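Local coordinates for protein deoxycytidylate deaminase (Cyanophage S-TIM5, PDB 4P9E) that probably deaminates dCMP to dUMP with the help of a bound zinc ion, and also binds dTTP, at residues Gly47-Phe52 against Phe67-Glu72; Ile40-Trp45 against Gln73-Lys78; Met28-Ile33 against Cys93-Cys98; Ala32-Asn37 against Asp87-Phe92; Lys111-Arg116 against Leu131-Glu136. All coordinates share one frame; numbering follows the deposited sequence.

Contact 1 of 5, residues Gly47-Phe52 against Phe67-Glu72. With ZN (zinc ion), chain B.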
# COMPACT_ATOMS: atom_id res chain seq x y z
N GLY A 47 -14.22 -19.27 14.54
CA GLY A 47 -15.24 -18.73 15.40
C GLY A 47 -16.21 -17.79 14.71
O GLY A 47 -16.20 -17.63 13.50
N THR A 48 -17.06 -17.18 15.52
CA THR A 48 -18.10 -16.27 15.05
C THR A 48 -17.56 -14.87 14.79
O THR A 48 -16.57 -14.45 15.41
CB THR A 48 -19.25 -16.16 16.09
OG1 THR A 48 -18.79 -15.46 17.26
CG2 THR A 48 -19.75 -17.53 16.47
N PRO A 49 -18.23 -14.16 13.89
CA PRO A 49 -17.81 -12.84 13.45
C PRO A 49 -17.89 -11.84 14.58
O PRO A 49 -18.69 -12.01 15.49
CB PRO A 49 -18.84 -12.50 12.38
CG PRO A 49 -19.22 -13.80 11.82
CD PRO A 49 -19.20 -14.77 12.96
N SER A 50 -16.98 -10.78 14.59
CA SER A 50 -16.92 -9.79 15.64
C SER A 50 -18.27 -9.10 15.74
O SER A 50 -18.75 -8.51 14.77
CB SER A 50 -15.83 -8.78 15.34
OG SER A 50 -14.56 -9.41 15.36
N GLY A 51 -18.85 -9.13 16.93
CA GLY A 51 -20.16 -8.53 17.18
C GLY A 51 -21.34 -9.46 16.99
O GLY A 51 -22.49 -9.06 17.16
N PHE A 52 -21.06 -10.72 16.72
CA PHE A 52 -22.09 -11.75 16.71
C PHE A 52 -22.52 -12.01 18.15
O PHE A 52 -21.78 -11.71 19.08
CB PHE A 52 -21.53 -13.03 16.11
CG PHE A 52 -22.58 -13.95 15.57
CD1 PHE A 52 -23.43 -13.54 14.57
CD2 PHE A 52 -22.68 -15.25 16.03
CE1 PHE A 52 -24.38 -14.39 14.06
CE2 PHE A 52 -23.63 -16.10 15.52
CZ PHE A 52 -24.48 -15.67 14.53
N PHE A 67 -22.51 -19.81 10.69
CA PHE A 67 -21.93 -18.47 10.69
C PHE A 67 -20.56 -18.31 11.35
O PHE A 67 -20.05 -17.20 11.49
CB PHE A 67 -22.95 -17.43 11.17
CG PHE A 67 -24.03 -17.17 10.15
CD1 PHE A 67 -23.80 -16.32 9.07
CD2 PHE A 67 -25.25 -17.83 10.23
CE1 PHE A 67 -24.78 -16.11 8.11
CE2 PHE A 67 -26.24 -17.62 9.27
CZ PHE A 67 -26.00 -16.76 8.21
N VAL A 68 -19.94 -19.43 11.72
CA VAL A 68 -18.57 -19.35 12.20
C VAL A 68 -17.58 -19.46 11.04
O VAL A 68 -17.74 -20.27 10.13
CB VAL A 68 -18.28 -20.38 13.33
CG1 VAL A 68 -19.57 -20.95 13.87
CG2 VAL A 68 -17.35 -21.48 12.86
N LEU A 69 -16.58 -18.59 11.07
CA LEU A 69 -15.54 -18.57 10.06
C LEU A 69 -14.42 -19.52 10.44
O LEU A 69 -14.09 -19.67 11.61
CB LEU A 69 -14.96 -17.16 9.95
CG LEU A 69 -16.01 -16.08 9.78
CD1 LEU A 69 -15.86 -15.01 10.86
CD2 LEU A 69 -15.91 -15.49 8.41
N HIS A 70 -13.83 -20.17 9.44
CA HIS A 70 -12.66 -20.99 9.66
C HIS A 70 -11.48 -20.06 9.86
O HIS A 70 -11.52 -18.90 9.46
CB HIS A 70 -12.43 -21.90 8.48
CG HIS A 70 -13.53 -22.89 8.26
ND1 HIS A 70 -13.58 -23.72 7.17
CD2 HIS A 70 -14.61 -23.19 9.01
CE1 HIS A 70 -14.66 -24.48 7.24
NE2 HIS A 70 -15.30 -24.18 8.35
N ALA A 71 -10.43 -20.57 10.50
CA ALA A 71 -9.22 -19.81 10.76
C ALA A 71 -8.66 -19.21 9.47
O ALA A 71 -8.16 -18.08 9.46
CB ALA A 71 -8.19 -20.71 11.41
N GLU A 72 -8.74 -19.97 8.38
CA GLU A 72 -8.19 -19.55 7.11
C GLU A 72 -9.03 -18.42 6.53
O GLU A 72 -8.49 -17.47 5.99
CB GLU A 72 -8.12 -20.74 6.12
CG GLU A 72 -7.36 -21.98 6.61
CD GLU A 72 -8.24 -22.97 7.38
OE1 GLU A 72 -9.10 -22.54 8.18
OE2 GLU A 72 -8.05 -24.20 7.19
ZN ZN B . -12.23 -24.37 5.88
O HOH W 1 -10.40 -25.29 7.21
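The carbonyl oxygen of Gly-47 receives the backbone N-H of Leu-69, with Gly-47 O and Leu-69 N 2.6 Å apart and the donor tilted 28° from the carbonyl plane. The same oxygen is approached by Val-68 CA at 3.2 Å, in a CA-H...O contact. Gly-47 N donates in turn to Leu-69 O, at 3.0 Å and in the carbonyl plane; the reciprocal pair makes a single antiparallel hydrogen-bonded bridge. Two irregular segments are thus joined at one point, and side chains extend the contact from there. The Pro-49 ring slants across Leu-69, its CG 3.7 Å from Leu-69 CD1. Farther out, Phe-52 and Phe-67 cross at about a right angle: CG of Phe-52 is anti to the backbone N (chi1 -157°), and CZ at the far end of its ring comes within 4.1 Å of Phe-67 CB. Leu-131 of the second subunit packs on both Pro-49 and Phe-52. Directly after the bridge, His-70 occupies the N-cap of helix 71-80 and binds zinc through ND1 at 2.0 Å. Glu-72 OE2 accepts a bond from the zinc-bound water. Gly-47 and Thr-48 contact dCMP and dTTP in nucleotide-bound structures of this protein; the bridge therefore joins that binding loop to the His-Ala-Glu motif of the zinc-dependent cytidine and deoxycytidylate deaminases, in which the glutamate is the predicted proton donor.

Contact 2 of 5, residues Ile40-Trp45 against Gln73-Lys78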
# COMPACT_ATOMS: atom_id res chain seq x y z
N ILE A 40 5.28 -12.36 9.46
CA ILE A 40 3.87 -12.66 9.68
C ILE A 40 3.04 -11.48 9.21
O ILE A 40 3.36 -10.34 9.52
CB ILE A 40 3.56 -12.91 11.17
CG1 ILE A 40 4.44 -14.01 11.73
CG2 ILE A 40 2.09 -13.26 11.37
CD1 ILE A 40 4.24 -14.22 13.20
N LEU A 41 1.97 -11.74 8.47
CA LEU A 41 1.13 -10.66 7.99
C LEU A 41 -0.28 -10.73 8.52
O LEU A 41 -0.99 -9.74 8.54
CB LEU A 41 1.10 -10.65 6.46
CG LEU A 41 2.45 -10.57 5.78
CD1 LEU A 41 2.21 -10.64 4.30
CD2 LEU A 41 3.23 -9.31 6.18
N ALA A 42 -0.70 -11.91 8.94
CA ALA A 42 -2.07 -12.11 9.40
C ALA A 42 -2.15 -13.36 10.25
O ALA A 42 -1.36 -14.29 10.09
CB ALA A 42 -3.04 -12.22 8.22
N HIS A 43 -3.12 -13.37 11.16
CA HIS A 43 -3.40 -14.56 11.95
C HIS A 43 -4.90 -14.72 12.02
O HIS A 43 -5.65 -13.82 11.64
CB HIS A 43 -2.77 -14.45 13.33
CG HIS A 43 -3.23 -13.26 14.10
ND1 HIS A 43 -4.14 -13.34 15.13
CD2 HIS A 43 -2.91 -11.95 13.98
CE1 HIS A 43 -4.37 -12.13 15.62
NE2 HIS A 43 -3.63 -11.28 14.94
N GLY A 44 -5.36 -15.87 12.48
CA GLY A 44 -6.76 -16.17 12.41
C GLY A 44 -7.07 -17.44 13.16
O GLY A 44 -6.24 -18.33 13.31
N TRP A 45 -8.29 -17.51 13.66
CA TRP A 45 -8.72 -18.70 14.33
C TRP A 45 -10.19 -18.93 14.03
O TRP A 45 -10.85 -18.13 13.37
CB TRP A 45 -8.44 -18.62 15.83
CG TRP A 45 -9.11 -17.46 16.53
CD1 TRP A 45 -10.39 -17.42 16.99
CD2 TRP A 45 -8.52 -16.19 16.84
NE1 TRP A 45 -10.64 -16.21 17.57
CE2 TRP A 45 -9.52 -15.43 17.50
CE3 TRP A 45 -7.27 -15.61 16.64
CZ2 TRP A 45 -9.30 -14.12 17.95
CZ3 TRP A 45 -7.04 -14.31 17.08
CH2 TRP A 45 -8.05 -13.58 17.73
N GLN A 73 -10.35 -18.52 6.63
CA GLN A 73 -11.24 -17.41 6.30
C GLN A 73 -10.93 -16.10 7.06
O GLN A 73 -10.92 -15.02 6.47
CB GLN A 73 -12.69 -17.83 6.49
CG GLN A 73 -13.16 -18.72 5.37
CD GLN A 73 -14.41 -19.52 5.71
OE1 GLN A 73 -15.01 -19.36 6.77
NE2 GLN A 73 -14.79 -20.42 4.80
N ASN A 74 -10.65 -16.20 8.36
CA ASN A 74 -10.24 -15.04 9.13
C ASN A 74 -8.92 -14.40 8.68
O ASN A 74 -8.84 -13.17 8.51
CB ASN A 74 -10.19 -15.37 10.62
CG ASN A 74 -11.50 -15.10 11.30
OD1 ASN A 74 -12.18 -14.12 10.99
ND2 ASN A 74 -11.87 -15.96 12.24
N ALA A 75 -7.90 -15.22 8.50
CA ALA A 75 -6.64 -14.73 7.99
C ALA A 75 -6.82 -14.03 6.63
O ALA A 75 -6.38 -12.89 6.44
CB ALA A 75 -5.63 -15.89 7.88
N LEU A 76 -7.48 -14.71 5.71
CA LEU A 76 -7.82 -14.16 4.41
C LEU A 76 -8.55 -12.82 4.47
O LEU A 76 -8.22 -11.88 3.76
CB LEU A 76 -8.68 -15.16 3.66
CG LEU A 76 -9.07 -14.75 2.23
CD1 LEU A 76 -7.84 -14.57 1.37
CD2 LEU A 76 -9.98 -15.78 1.64
N VAL A 77 -9.58 -12.73 5.31
CA VAL A 77 -10.29 -11.47 5.46
C VAL A 77 -9.37 -10.36 6.01
O VAL A 77 -9.43 -9.22 5.58
CB VAL A 77 -11.60 -11.63 6.29
CG1 VAL A 77 -12.01 -10.33 6.95
CG2 VAL A 77 -12.71 -12.17 5.40
N LYS A 78 -8.49 -10.71 6.94
CA LYS A 78 -7.51 -9.74 7.42
C LYS A 78 -6.58 -9.27 6.32
O LYS A 78 -6.22 -8.09 6.28
CB LYS A 78 -6.71 -10.28 8.61
CG LYS A 78 -7.47 -10.21 9.90
CD LYS A 78 -6.77 -10.92 11.02
CE LYS A 78 -7.69 -11.03 12.23
NZ LYS A 78 -7.06 -11.74 13.36
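The imidazole of His-43 has Lys-78 NZ over one face, 3.5 Å above the ring plane and displaced toward the rim, where CE1 is the closest ring atom. A second flat group, the side-chain amide of Asn-74, works in its own plane: Trp-45 O lies only 2° out of it and accepts the bond from Asn-74 ND2 at 2.7 Å, met nearly along the C=O axis. Asn-74 and Lys-78 illustrate how a helix can grip a strand by its backbone carbonyls. The ammonium of Lys-78 also bonds the main chain, with NZ 3.0 Å from His-43 O, but it stands above that carbonyl's plane, 52° out of it. CG of Lys-78 is anti to the carbonyl carbon (chi1 -79°), and the rest of the chain is fully extended, running past the carbonyl so that CD lies 3.2 Å from His-43 O. A further bond from NZ goes to Gly-38 O of the third subunit. Between the two polar grips the helix comes close to Gly-44, whose CA lies 4.0 Å from Asn-74 CB, and Ala-42 CB rests 3.8 Å from Ala-75 O. His-43, Trp-45, Asn-74 and Lys-78 all contact dCMP and dTTP in nucleotide-bound structures of this protein, so the contact lines part of the nucleotide sites. Segment 73-78 of helix 71-80 runs roughly antiparallel to segment 40-45 of strand 39-45, their axes 6.2 Å apart at the closest; strand 31-36 lies beside that strand in the sheet, while Gln-73 and Leu-76 turn to helix 99-107.

Contact 3 of 5, residues Met28-Ile33 against Cys93-Cys98. With ZN (zinc ion), chain B.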
# COMPACT_ATOMS: atom_id res chain seq x y z
N MET A 28 -13.66 -28.18 17.21
CA MET A 28 -12.31 -28.07 16.71
C MET A 28 -11.77 -26.68 16.93
O MET A 28 -12.44 -25.71 16.60
CB MET A 28 -12.31 -28.35 15.22
CG MET A 28 -11.08 -29.02 14.72
SD MET A 28 -11.41 -29.50 13.03
CE MET A 28 -10.54 -31.07 12.94
N LYS A 29 -10.58 -26.59 17.50
CA LYS A 29 -9.84 -25.33 17.56
C LYS A 29 -8.73 -25.26 16.49
O LYS A 29 -7.84 -26.10 16.45
CB LYS A 29 -9.26 -25.11 18.96
CG LYS A 29 -10.29 -25.13 20.06
CD LYS A 29 -9.80 -24.36 21.29
CE LYS A 29 -10.72 -24.60 22.48
NZ LYS A 29 -12.16 -24.49 22.10
N VAL A 30 -8.82 -24.26 15.62
CA VAL A 30 -7.89 -24.11 14.49
C VAL A 30 -7.22 -22.74 14.52
O VAL A 30 -7.85 -21.73 14.85
CB VAL A 30 -8.64 -24.26 13.15
CG1 VAL A 30 -7.66 -24.42 11.99
CG2 VAL A 30 -9.59 -25.44 13.20
N GLY A 31 -5.94 -22.71 14.18
CA GLY A 31 -5.24 -21.45 14.06
C GLY A 31 -4.60 -21.38 12.69
O GLY A 31 -4.23 -22.40 12.13
N ALA A 32 -4.48 -20.17 12.15
CA ALA A 32 -3.75 -19.97 10.90
C ALA A 32 -2.86 -18.73 10.99
O ALA A 32 -3.13 -17.82 11.75
CB ALA A 32 -4.70 -19.89 9.70
N ILE A 33 -1.79 -18.74 10.20
CA ILE A 33 -0.77 -17.68 10.17
C ILE A 33 -0.35 -17.48 8.72
O ILE A 33 -0.00 -18.44 8.05
CB ILE A 33 0.46 -18.11 10.99
CG1 ILE A 33 0.19 -17.94 12.47
CG2 ILE A 33 1.65 -17.28 10.66
CD1 ILE A 33 0.05 -16.50 12.87
N CYS A 93 -1.18 -23.54 9.01
CA CYS A 93 -2.40 -23.81 9.72
C CYS A 93 -2.22 -25.03 10.66
O CYS A 93 -1.42 -25.92 10.38
CB CYS A 93 -3.54 -24.00 8.71
SG CYS A 93 -5.20 -23.85 9.44
N THR A 94 -2.93 -25.05 11.78
CA THR A 94 -2.94 -26.24 12.62
C THR A 94 -3.60 -27.41 11.91
O THR A 94 -3.24 -28.56 12.13
CB THR A 94 -3.68 -26.02 13.96
OG1 THR A 94 -4.99 -25.50 13.73
CG2 THR A 94 -2.91 -25.06 14.85
N HIS A 95 -4.56 -27.13 11.04
CA HIS A 95 -5.25 -28.20 10.34
C HIS A 95 -5.20 -28.07 8.83
O HIS A 95 -5.13 -26.97 8.31
CB HIS A 95 -6.70 -28.27 10.79
CG HIS A 95 -6.86 -28.67 12.22
ND1 HIS A 95 -6.53 -27.83 13.26
CD2 HIS A 95 -7.27 -29.83 12.77
CE1 HIS A 95 -6.75 -28.46 14.40
NE2 HIS A 95 -7.22 -29.67 14.14
N SER A 96 -5.20 -29.22 8.16
CA SER A 96 -5.49 -29.32 6.74
C SER A 96 -6.78 -28.53 6.48
O SER A 96 -7.69 -28.57 7.30
CB SER A 96 -5.64 -30.81 6.38
OG SER A 96 -6.63 -31.06 5.38
N PRO A 97 -6.83 -27.75 5.39
CA PRO A 97 -8.03 -26.95 5.13
C PRO A 97 -9.17 -27.68 4.41
O PRO A 97 -8.94 -28.59 3.63
CB PRO A 97 -7.52 -25.79 4.27
CG PRO A 97 -6.32 -26.31 3.64
CD PRO A 97 -5.68 -27.25 4.61
N CYS A 98 -10.39 -27.25 4.70
CA CYS A 98 -11.59 -27.77 4.06
C CYS A 98 -11.60 -27.40 2.58
O CYS A 98 -10.77 -26.61 2.15
CB CYS A 98 -12.84 -27.22 4.77
SG CYS A 98 -13.31 -25.51 4.37
ZN ZN B . -12.23 -24.37 5.88
O HOH W 1 -10.40 -25.29 7.21
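Close to the zinc site, where the central sheet gives way to the metal-binding loop, Gly-31 is held by Thr-94 through both its backbone polar atoms. Thr-94 N donates to Gly-31 O at 3.0 Å. In return, Gly-31 N donates to the Thr-94 hydroxyl, which reaches back because OG1 sits between the backbone N and the carbonyl carbon (chi1 53°). That hydroxyl also shares a hydrogen bond with the neighbouring imidazole, Thr-94 OG1 and His-95 ND1 being 2.8 Å apart with OG1 at the ring edge, in plane; the bond helps to fix the rotation of the ring. Val-30 CG1 fits beside this pair, 3.4 Å from Thr-94 OG1 and 3.6 Å from Cys-93 SG. Farther out, Met-28 and His-95 meet tip to tip in a sulfur-aromatic contact, the methyl CE of Met-28 lying 3.5 Å from His-95 CD2. Past this pairing the chain runs through Pro-97 to Cys-98, whose SG binds the zinc at 2.2 Å while Cys-98 N donates to the zinc-bound water. His-70 and Cys-101 supply the other protein ligands. A strand end that delivers a Pro-Cys-x-x-Cys loop to the metal is characteristic of the cytidine deaminase fold.

Contact 4 of 5, residues Ala32-Asn37 against Asp87-Phe92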
# COMPACT_ATOMS: atom_id res chain seq x y z
N ALA A 32 -4.48 -20.17 12.15
CA ALA A 32 -3.75 -19.97 10.90
C ALA A 32 -2.86 -18.73 10.99
O ALA A 32 -3.13 -17.82 11.75
CB ALA A 32 -4.70 -19.89 9.70
N ILE A 33 -1.79 -18.74 10.20
CA ILE A 33 -0.77 -17.68 10.17
C ILE A 33 -0.35 -17.48 8.72
O ILE A 33 -0.00 -18.44 8.05
CB ILE A 33 0.46 -18.11 10.99
CG1 ILE A 33 0.19 -17.94 12.47
CG2 ILE A 33 1.65 -17.28 10.66
CD1 ILE A 33 0.05 -16.50 12.87
N VAL A 34 -0.40 -16.24 8.24
CA VAL A 34 0.14 -15.93 6.92
C VAL A 34 1.57 -15.40 7.03
O VAL A 34 1.86 -14.51 7.82
CB VAL A 34 -0.77 -14.98 6.09
CG1 VAL A 34 -0.07 -14.55 4.81
CG2 VAL A 34 -2.07 -15.69 5.75
N VAL A 35 2.48 -15.98 6.25
CA VAL A 35 3.87 -15.54 6.26
C VAL A 35 4.33 -15.20 4.86
O VAL A 35 4.06 -15.92 3.91
CB VAL A 35 4.80 -16.60 6.89
CG1 VAL A 35 6.23 -16.08 6.91
CG2 VAL A 35 4.33 -16.95 8.29
N LYS A 36 5.03 -14.08 4.73
CA LYS A 36 5.59 -13.67 3.45
C LYS A 36 6.83 -12.84 3.69
O LYS A 36 6.87 -11.99 4.59
CB LYS A 36 4.54 -12.89 2.66
CG LYS A 36 4.93 -12.54 1.26
CD LYS A 36 3.76 -11.87 0.60
CE LYS A 36 4.13 -11.26 -0.74
NZ LYS A 36 3.06 -10.34 -1.23
N ASN A 37 7.86 -13.10 2.88
CA ASN A 37 9.13 -12.37 2.98
C ASN A 37 9.69 -12.25 4.40
O ASN A 37 10.18 -11.20 4.79
CB ASN A 37 8.99 -10.97 2.39
CG ASN A 37 8.41 -10.99 0.99
OD1 ASN A 37 8.56 -11.97 0.25
ND2 ASN A 37 7.74 -9.91 0.61
N ASP A 87 -0.70 -12.77 -2.22
CA ASP A 87 -0.05 -13.49 -3.31
C ASP A 87 1.42 -13.78 -2.99
O ASP A 87 2.17 -12.88 -2.63
CB ASP A 87 -0.14 -12.66 -4.58
CG ASP A 87 -0.03 -13.49 -5.85
OD1 ASP A 87 0.06 -14.74 -5.75
OD2 ASP A 87 -0.06 -12.91 -6.95
N GLY A 88 1.82 -15.05 -3.12
CA GLY A 88 3.19 -15.45 -2.87
C GLY A 88 3.51 -15.75 -1.41
O GLY A 88 4.63 -16.11 -1.07
N SER A 89 2.53 -15.59 -0.55
CA SER A 89 2.72 -15.90 0.86
C SER A 89 2.57 -17.39 1.11
O SER A 89 2.24 -18.16 0.20
CB SER A 89 1.68 -15.16 1.70
OG SER A 89 0.40 -15.72 1.47
N GLU A 90 2.80 -17.78 2.36
CA GLU A 90 2.57 -19.15 2.80
C GLU A 90 1.62 -19.19 3.98
O GLU A 90 1.62 -18.30 4.82
CB GLU A 90 3.87 -19.79 3.19
CG GLU A 90 5.03 -19.29 2.37
CD GLU A 90 6.16 -20.26 2.35
OE1 GLU A 90 7.00 -20.22 3.27
OE2 GLU A 90 6.19 -21.07 1.41
N LEU A 91 0.82 -20.23 4.03
CA LEU A 91 -0.12 -20.40 5.11
C LEU A 91 0.35 -21.48 6.09
O LEU A 91 0.56 -22.62 5.68
CB LEU A 91 -1.44 -20.82 4.50
CG LEU A 91 -2.59 -20.94 5.48
CD1 LEU A 91 -2.81 -19.60 6.16
CD2 LEU A 91 -3.81 -21.39 4.71
N PHE A 92 0.54 -21.14 7.36
CA PHE A 92 0.71 -22.17 8.39
C PHE A 92 -0.60 -22.36 9.12
O PHE A 92 -1.09 -21.46 9.79
CB PHE A 92 1.78 -21.80 9.41
CG PHE A 92 3.15 -21.81 8.86
CD1 PHE A 92 4.01 -22.86 9.12
CD2 PHE A 92 3.60 -20.76 8.08
CE1 PHE A 92 5.29 -22.86 8.60
CE2 PHE A 92 4.88 -20.77 7.56
CZ PHE A 92 5.71 -21.81 7.82
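Val-34 and Leu-91 slant across one another at the apolar centre, Val-34 CG2 lying 4.0 Å from Leu-91 CD1. The same methyl of Leu-91 also touches Ala-32 CB, and this side of the sheet faces helix 71-80, where Ala-71 and Glu-72 pack on it. On the opposite side Val-35 CG2 lies 3.9 Å from Phe-92 CD2, and Ile-33 joins them beneath helix 6-20. The Phe-92 ring is in turn stacked on that of Tyr-114. The two faces illustrate the layered alpha/beta build of the deaminase, in which 31-36 and 90-93 are antiparallel neighbours inside the mixed sheet. Ile-33 and Phe-92 exchange backbone bonds, both 2.8 Å from N to O, and Val-35 and Glu-90 form a second hydrogen-bonded pair around the non-hydrogen-bonded Val-34 and Leu-91. Toward the Lys-36 end the contact becomes polar. Ser-89 CB packs on Val-34 CG1 at 3.6 Å, while Ser-89 OG bonds Ile-86 O. The extended Lys-36 chain runs past Ser-89, and its NZ makes a weak bond to Asp-87 O at 3.0 Å in addition to one with Ser-85 O.

Contact 5 of 5, residues Lys111-Arg116 against Leu131-Glu136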
# COMPACT_ATOMS: atom_id res chain seq x y z
N LYS A 111 1.29 -19.65 -1.97
CA LYS A 111 2.33 -20.46 -2.59
C LYS A 111 2.31 -21.89 -2.04
O LYS A 111 2.33 -22.87 -2.78
CB LYS A 111 3.68 -19.79 -2.32
CG LYS A 111 4.88 -20.51 -2.85
CD LYS A 111 6.13 -19.66 -2.69
CE LYS A 111 6.34 -19.23 -1.23
NZ LYS A 111 7.45 -18.23 -1.07
N LYS A 112 2.24 -21.99 -0.71
CA LYS A 112 2.28 -23.27 -0.05
C LYS A 112 1.52 -23.24 1.27
O LYS A 112 1.48 -22.22 1.95
CB LYS A 112 3.74 -23.68 0.17
CG LYS A 112 3.95 -24.89 1.04
CD LYS A 112 5.41 -25.08 1.29
CE LYS A 112 5.73 -26.48 1.81
NZ LYS A 112 7.17 -26.53 2.13
N VAL A 113 0.91 -24.36 1.62
CA VAL A 113 0.29 -24.55 2.93
C VAL A 113 1.02 -25.61 3.79
O VAL A 113 1.24 -26.73 3.35
CB VAL A 113 -1.21 -24.95 2.79
CG1 VAL A 113 -1.84 -25.19 4.16
CG2 VAL A 113 -2.00 -23.89 2.01
N TYR A 114 1.42 -25.22 5.00
CA TYR A 114 1.93 -26.14 6.01
C TYR A 114 0.82 -26.44 7.03
O TYR A 114 0.22 -25.52 7.57
CB TYR A 114 3.11 -25.52 6.77
CG TYR A 114 4.33 -25.15 5.96
CD1 TYR A 114 5.44 -25.98 5.94
CD2 TYR A 114 4.39 -23.96 5.25
CE1 TYR A 114 6.57 -25.64 5.20
CE2 TYR A 114 5.52 -23.61 4.51
CZ TYR A 114 6.60 -24.45 4.49
OH TYR A 114 7.72 -24.12 3.76
N TYR A 115 0.55 -27.72 7.28
CA TYR A 115 -0.40 -28.09 8.34
C TYR A 115 0.17 -29.09 9.34
O TYR A 115 1.08 -29.87 9.02
CB TYR A 115 -1.70 -28.63 7.77
CG TYR A 115 -1.56 -29.97 7.10
CD1 TYR A 115 -1.82 -31.14 7.79
CD2 TYR A 115 -1.19 -30.07 5.76
CE1 TYR A 115 -1.71 -32.37 7.19
CE2 TYR A 115 -1.06 -31.30 5.15
CZ TYR A 115 -1.33 -32.45 5.87
OH TYR A 115 -1.21 -33.69 5.26
N ARG A 116 -0.28 -29.01 10.59
CA ARG A 116 0.10 -30.00 11.59
C ARG A 116 -0.80 -31.22 11.62
O ARG A 116 -0.33 -32.33 11.79
CB ARG A 116 0.18 -29.38 12.98
CG ARG A 116 0.81 -30.28 14.00
CD ARG A 116 1.78 -29.53 14.87
NE ARG A 116 3.14 -29.62 14.37
CZ ARG A 116 4.14 -28.88 14.83
NH1 ARG A 116 3.93 -28.00 15.79
NH2 ARG A 116 5.35 -29.02 14.32
N LEU A 131 -4.28 -27.57 -8.03
CA LEU A 131 -4.25 -26.15 -8.38
C LEU A 131 -2.88 -25.48 -8.24
O LEU A 131 -2.76 -24.28 -8.45
CB LEU A 131 -5.30 -25.38 -7.57
CG LEU A 131 -6.74 -25.74 -7.93
CD1 LEU A 131 -7.74 -25.04 -7.04
CD2 LEU A 131 -7.00 -25.42 -9.39
N GLY A 132 -1.85 -26.25 -7.89
CA GLY A 132 -0.50 -25.73 -7.91
C GLY A 132 0.00 -25.12 -6.62
O GLY A 132 1.09 -24.56 -6.58
N VAL A 133 -0.79 -25.24 -5.57
CA VAL A 133 -0.34 -24.89 -4.24
C VAL A 133 0.45 -26.07 -3.69
O VAL A 133 0.00 -27.21 -3.79
CB VAL A 133 -1.54 -24.58 -3.30
CG1 VAL A 133 -1.07 -24.07 -1.96
CG2 VAL A 133 -2.49 -23.58 -3.94
N GLU A 134 1.62 -25.81 -3.14
CA GLU A 134 2.39 -26.84 -2.45
C GLU A 134 1.84 -27.11 -1.06
O GLU A 134 1.22 -26.24 -0.44
CB GLU A 134 3.86 -26.46 -2.39
CG GLU A 134 4.41 -26.14 -3.76
CD GLU A 134 4.31 -27.30 -4.76
OE1 GLU A 134 4.22 -27.02 -5.98
OE2 GLU A 134 4.34 -28.48 -4.34
N VAL A 135 2.04 -28.34 -0.59
CA VAL A 135 1.53 -28.80 0.70
C VAL A 135 2.56 -29.61 1.47
O VAL A 135 3.22 -30.46 0.89
CB VAL A 135 0.28 -29.70 0.52
CG1 VAL A 135 -0.30 -30.06 1.88
CG2 VAL A 135 -0.76 -29.01 -0.36
N GLU A 136 2.70 -29.34 2.76
CA GLU A 136 3.61 -30.10 3.63
C GLU A 136 3.07 -30.25 5.06
O GLU A 136 2.72 -29.28 5.71
CB GLU A 136 5.01 -29.47 3.65
CG GLU A 136 6.02 -30.18 4.56
CD GLU A 136 7.36 -29.45 4.69
OE1 GLU A 136 7.61 -28.51 3.89
OE2 GLU A 136 8.16 -29.80 5.59
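Tyr-115 and Val-135 pack closely, with Val-135 CG1 at the edge of the Tyr-115 ring, in plane and 3.6 Å from CE2. A chi1 of 69° places CG of Tyr-115 between the backbone N and the carbonyl carbon. On the same side Val-113 CG2 meets Val-133 CG1 at 4.1 Å, a second apolar pair. The other side, more open to solvent, carries the long charged chains of Lys-112, Glu-134 and Glu-136 round the buried Tyr-114 ring. There Lys-112, extended from CG to NZ, reaches over the neighbouring strand to form a salt bridge, its NZ 2.7 Å from Glu-136 OE1. On the way Lys-112 CE passes 3.4 Å above one face of the Tyr-114 ring, and NZ adds a weak bond to Tyr-114 OH. The Glu-136 carboxylate is turned 49° from the plane of that ring, its OE1 lying 3.3 Å from Tyr-114 CE1. Glu-134 bends its outer end away. Between the two sides the backbones are paired in parallel, Glu-134 O accepting from Val-113 N and Glu-136 O from Tyr-115 N. The pair closes a beta-alpha-beta crossover: helix 123-130 links the strands and packs on the apolar side beside helix 99-107, while strand 90-93 flanks strand 112-115 and leaves 134-137 outermost in this chain.

Overall arrangement
The five contacts span the chain from zinc site to last strand. Contacts 3 and 4 share strand 31-36 and start from the same segment; both loops enclose contacts 2 and 1, and contact 5 follows in series. The mixed sheet, ordered 39-45, 31-36, 90-93, 112-115, 134-137, links contacts 2, 3, 4 and 5. Contacts 1 and 2 both use helix 71-80, and contacts 1 and 3 converge on the zinc and its water although their centres are about 13 Å apart. Contact 5 lies farthest from contact 1, about 23 Å between centres, on the opposite side of the chain's centre. The metal site thus joins the starts of helices 71-80 and 99-107 beside the sheet.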